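Local coordinates for protein HP1028 (PDB 4INN) that has a lipocalin fold and probably binds or transports a small, still unidentified ligand in the cavity of its beta-barrel, at residues V34-L46 with K148-I160. The protein carries 1 engineered substitution. Numbering follows the deposited sequence.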
# COMPACT_ATOMS: atom_id res chain seq x y z
N VAL A 34 18.52 -1.16 3.80
CA VAL A 34 17.18 -1.04 3.24
C VAL A 34 16.14 -0.87 4.34
O VAL A 34 16.24 -1.44 5.42
CB VAL A 34 16.75 -2.27 2.40
CG1 VAL A 34 17.17 -2.12 0.94
CG2 VAL A 34 17.29 -3.55 3.00
N GLU A 35 15.12 -0.08 4.04
CA GLU A 35 14.02 0.11 4.93
C GLU A 35 12.73 0.06 4.12
O GLU A 35 12.75 0.10 2.89
CB GLU A 35 14.17 1.42 5.70
CG GLU A 35 14.53 2.64 4.84
CD GLU A 35 13.92 3.95 5.37
OE1 GLU A 35 13.89 4.16 6.62
OE2 GLU A 35 13.44 4.76 4.54
N LEU A 36 11.61 -0.08 4.82
CA LEU A 36 10.33 -0.21 4.15
C LEU A 36 9.82 1.18 3.73
O LEU A 36 9.36 1.33 2.60
CB LEU A 36 9.34 -1.00 5.03
CG LEU A 36 7.92 -1.24 4.50
CD1 LEU A 36 8.02 -2.08 3.26
CD2 LEU A 36 7.01 -1.92 5.52
N PRO A 37 9.94 2.20 4.58
CA PRO A 37 9.41 3.47 4.07
C PRO A 37 10.03 3.88 2.74
O PRO A 37 11.24 3.81 2.56
CB PRO A 37 9.73 4.49 5.19
CG PRO A 37 9.74 3.68 6.44
CD PRO A 37 10.26 2.30 6.03
N GLY A 38 9.18 4.32 1.83
CA GLY A 38 9.55 4.51 0.47
C GLY A 38 8.33 4.45 -0.44
O GLY A 38 7.21 4.26 -0.01
N ILE A 39 8.56 4.67 -1.71
CA ILE A 39 7.55 4.60 -2.71
C ILE A 39 7.82 3.36 -3.60
O ILE A 39 8.98 3.03 -3.94
CB ILE A 39 7.52 5.91 -3.45
CG1 ILE A 39 6.99 6.98 -2.50
CG2 ILE A 39 6.59 5.81 -4.64
CD1 ILE A 39 7.05 8.41 -3.01
N TYR A 40 6.75 2.66 -3.92
CA TYR A 40 6.85 1.44 -4.68
C TYR A 40 5.83 1.47 -5.78
O TYR A 40 4.89 2.25 -5.77
CB TYR A 40 6.60 0.20 -3.80
CG TYR A 40 7.55 0.07 -2.65
CD1 TYR A 40 8.65 -0.77 -2.72
CD2 TYR A 40 7.37 0.83 -1.52
CE1 TYR A 40 9.55 -0.84 -1.65
CE2 TYR A 40 8.26 0.76 -0.46
CZ TYR A 40 9.33 -0.08 -0.52
OH TYR A 40 10.16 -0.12 0.55
N GLN A 41 6.03 0.62 -6.76
CA GLN A 41 5.07 0.51 -7.86
C GLN A 41 4.49 -0.88 -7.78
O GLN A 41 5.22 -1.86 -7.88
CB GLN A 41 5.76 0.73 -9.22
CG GLN A 41 4.77 0.62 -10.38
CD GLN A 41 5.42 0.66 -11.76
OE1 GLN A 41 6.54 1.12 -11.93
NE2 GLN A 41 4.66 0.20 -12.77
N THR A 42 3.18 -0.96 -7.62
CA THR A 42 2.52 -2.25 -7.48
C THR A 42 2.44 -3.00 -8.81
O THR A 42 2.78 -2.48 -9.87
CB THR A 42 1.10 -2.09 -6.95
OG1 THR A 42 0.29 -1.52 -7.98
CG2 THR A 42 1.06 -1.22 -5.68
N GLN A 43 1.98 -4.24 -8.73
CA GLN A 43 1.96 -5.12 -9.87
C GLN A 43 0.54 -5.17 -10.34
O GLN A 43 -0.36 -5.40 -9.58
CB GLN A 43 2.40 -6.53 -9.45
CG GLN A 43 2.75 -7.44 -10.61
CD GLN A 43 3.16 -8.85 -10.20
OE1 GLN A 43 3.99 -9.05 -9.33
NE2 GLN A 43 2.58 -9.83 -10.84
N GLU A 44 0.36 -4.91 -11.62
CA GLU A 44 -0.90 -5.14 -12.30
C GLU A 44 -1.38 -6.58 -12.06
O GLU A 44 -0.60 -7.52 -12.16
CB GLU A 44 -0.64 -4.94 -13.78
CG GLU A 44 -1.84 -5.13 -14.68
CD GLU A 44 -1.50 -4.71 -16.10
OE1 GLU A 44 -0.49 -5.23 -16.65
OE2 GLU A 44 -2.24 -3.84 -16.63
N PHE A 45 -2.67 -6.72 -11.72
CA PHE A 45 -3.31 -8.02 -11.56
C PHE A 45 -4.80 -7.87 -11.79
O PHE A 45 -5.45 -7.13 -11.06
CB PHE A 45 -3.10 -8.56 -10.15
CG PHE A 45 -3.77 -9.89 -9.91
CD1 PHE A 45 -3.37 -11.01 -10.62
CD2 PHE A 45 -4.78 -10.02 -8.97
CE1 PHE A 45 -3.98 -12.24 -10.41
CE2 PHE A 45 -5.39 -11.23 -8.74
CZ PHE A 45 -4.99 -12.35 -9.46
N LEU A 46 -5.31 -8.59 -12.80
CA LEU A 46 -6.70 -8.49 -13.28
C LEU A 46 -7.13 -7.04 -13.56
O LEU A 46 -6.42 -6.33 -14.27
CB LEU A 46 -7.65 -9.24 -12.34
CG LEU A 46 -8.03 -10.68 -12.73
CD1 LEU A 46 -6.93 -11.43 -13.47
CD2 LEU A 46 -8.49 -11.46 -11.49
N LYS A 148 -1.75 -14.86 -2.29
CA LYS A 148 -0.90 -14.73 -3.48
C LYS A 148 0.22 -13.74 -3.22
O LYS A 148 0.08 -12.84 -2.42
CB LYS A 148 -1.74 -14.25 -4.66
CG LYS A 148 -1.03 -14.35 -6.00
CD LYS A 148 -2.01 -14.43 -7.17
CE LYS A 148 -1.33 -14.79 -8.49
NZ LYS A 148 -0.29 -13.78 -8.84
N THR A 149 1.32 -13.88 -3.93
CA THR A 149 2.50 -13.03 -3.69
C THR A 149 2.77 -12.24 -4.95
O THR A 149 2.73 -12.79 -6.04
CB THR A 149 3.75 -13.84 -3.22
OG1 THR A 149 3.51 -14.38 -1.91
CG2 THR A 149 5.00 -12.97 -3.14
N PHE A 150 2.99 -10.94 -4.79
CA PHE A 150 3.23 -10.04 -5.92
C PHE A 150 4.56 -9.36 -5.73
O PHE A 150 5.09 -9.29 -4.60
CB PHE A 150 2.15 -8.98 -5.92
CG PHE A 150 0.73 -9.52 -6.13
CD1 PHE A 150 0.24 -9.70 -7.38
CD2 PHE A 150 -0.10 -9.76 -5.04
CE1 PHE A 150 -1.05 -10.15 -7.57
CE2 PHE A 150 -1.38 -10.23 -5.20
CZ PHE A 150 -1.86 -10.43 -6.48
N THR A 151 5.14 -8.81 -6.78
CA THR A 151 6.33 -8.02 -6.53
C THR A 151 6.18 -6.53 -6.85
O THR A 151 5.80 -6.14 -7.94
CB THR A 151 7.65 -8.71 -6.97
OG1 THR A 151 8.49 -7.77 -7.65
CG2 THR A 151 7.41 -9.90 -7.80
N TRP A 152 6.47 -5.71 -5.84
CA TRP A 152 6.32 -4.26 -5.88
C TRP A 152 7.72 -3.64 -5.96
O TRP A 152 8.51 -3.84 -5.04
CB TRP A 152 5.64 -3.80 -4.58
CG TRP A 152 4.20 -4.16 -4.49
CD1 TRP A 152 3.55 -5.10 -5.20
CD2 TRP A 152 3.23 -3.58 -3.62
NE1 TRP A 152 2.23 -5.14 -4.87
CE2 TRP A 152 2.00 -4.22 -3.89
CE3 TRP A 152 3.27 -2.56 -2.66
CZ2 TRP A 152 0.82 -3.89 -3.23
CZ3 TRP A 152 2.09 -2.23 -2.00
CH2 TRP A 152 0.87 -2.89 -2.29
N LYS A 153 8.02 -2.94 -7.06
CA LYS A 153 9.34 -2.38 -7.25
C LYS A 153 9.52 -1.14 -6.42
O LYS A 153 8.66 -0.27 -6.41
CB LYS A 153 9.58 -1.97 -8.71
CG LYS A 153 10.21 -3.03 -9.61
CD LYS A 153 9.21 -3.54 -10.66
CE LYS A 153 9.12 -2.60 -11.87
NZ LYS A 153 7.75 -2.05 -12.16
N ARG A 154 10.67 -1.03 -5.76
CA ARG A 154 11.04 0.19 -5.11
C ARG A 154 11.49 1.24 -6.11
O ARG A 154 12.27 0.94 -7.00
CB ARG A 154 12.15 -0.04 -4.11
CG ARG A 154 12.13 1.07 -3.09
CD ARG A 154 13.38 1.11 -2.30
NE ARG A 154 13.44 2.34 -1.53
CZ ARG A 154 12.93 2.52 -0.33
NH1 ARG A 154 12.27 1.54 0.29
NH2 ARG A 154 13.07 3.69 0.25
N LEU A 155 11.03 2.47 -5.96
CA LEU A 155 11.52 3.57 -6.77
C LEU A 155 12.65 4.30 -6.07
O LEU A 155 12.66 4.46 -4.85
CB LEU A 155 10.41 4.56 -7.02
CG LEU A 155 9.54 4.32 -8.24
CD1 LEU A 155 9.11 2.90 -8.40
CD2 LEU A 155 8.36 5.27 -8.15
N SER A 156 13.62 4.70 -6.85
CA SER A 156 14.70 5.55 -6.38
C SER A 156 14.18 6.99 -6.31
O SER A 156 13.15 7.31 -6.92
CB SER A 156 15.87 5.46 -7.36
OG SER A 156 15.49 6.05 -8.60
N ASP A 157 14.92 7.86 -5.64
CA ASP A 157 14.59 9.28 -5.55
C ASP A 157 14.61 9.95 -6.91
O ASP A 157 13.91 10.94 -7.12
CB ASP A 157 15.53 10.00 -4.59
CG ASP A 157 15.45 9.44 -3.16
OD1 ASP A 157 14.84 8.37 -2.95
OD2 ASP A 157 16.01 10.06 -2.24
N GLU A 158 15.38 9.42 -7.83
CA GLU A 158 15.43 9.97 -9.18
C GLU A 158 14.15 9.65 -9.96
O GLU A 158 13.67 10.47 -10.71
CB GLU A 158 16.69 9.46 -9.92
CG GLU A 158 16.82 9.89 -11.39
CD GLU A 158 16.92 11.41 -11.60
OE1 GLU A 158 16.83 12.19 -10.62
OE2 GLU A 158 17.08 11.83 -12.77
N GLU A 159 13.61 8.45 -9.79
CA GLU A 159 12.41 8.09 -10.55
C GLU A 159 11.25 8.83 -9.96
O GLU A 159 10.44 9.36 -10.69
CB GLU A 159 12.15 6.60 -10.48
CG GLU A 159 13.29 5.77 -11.04
CD GLU A 159 13.23 4.35 -10.57
OE1 GLU A 159 13.71 4.07 -9.44
OE2 GLU A 159 12.71 3.53 -11.33
N ILE A 160 11.18 8.89 -8.63
CA ILE A 160 10.09 9.57 -7.97
C ILE A 160 10.01 11.01 -8.47
O ILE A 160 8.92 11.54 -8.71
CB ILE A 160 10.23 9.62 -6.44
CG1 ILE A 160 10.16 8.22 -5.81
CG2 ILE A 160 9.12 10.47 -5.86
CD1 ILE A 160 10.68 8.12 -4.37
O HOH W 1 11.34 4.95 -2.40
O HOH W 2 5.52 -3.74 -10.28
O HOH W 3 -0.07 -5.77 -6.84
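Backbone bonds pair Gln41 with Lys153 in both directions: Gln41 N gives to Lys153 O at 2.8 Å, and Lys153 N to Gln41 O. Leu155 N adds a bond to Ile39 O. Beyond the end of strand 38-41 a side chain continues the bonding: Gln43 OE1 accepts from Thr151 N at 2.8 Å. The extended Gln43 chain, CG anti to the backbone N (chi1 -165°), carries the amide across. Arg154 NH2 donates to a lone pair of Pro37 O at 2.9 Å, and that oxygen lies near the guanidinium plane. The Arg154 chain runs past the Tyr40 ring, with CG 3.5 Å from Tyr40 CE1. Tyr40 OH donates to Leu36 O. The antiparallel pairing joins the first and last strands, 38-41 and 147-154, and so closes the lipocalin barrel. Among the apolar contacts, Thr42 CG2 sits 3.5 Å above the centre of the Trp152 six-membered ring, a CH-pi contact; Phe136 stacks on this tryptophan. The Phe150 edge meets the Phe45 face in a T-shaped pair, planes at 64°. Phe150 also lines the pocket holding a polyethylene glycol molecule. Ile39 touches Leu155 and, through CD1, Ile160 of the following helix.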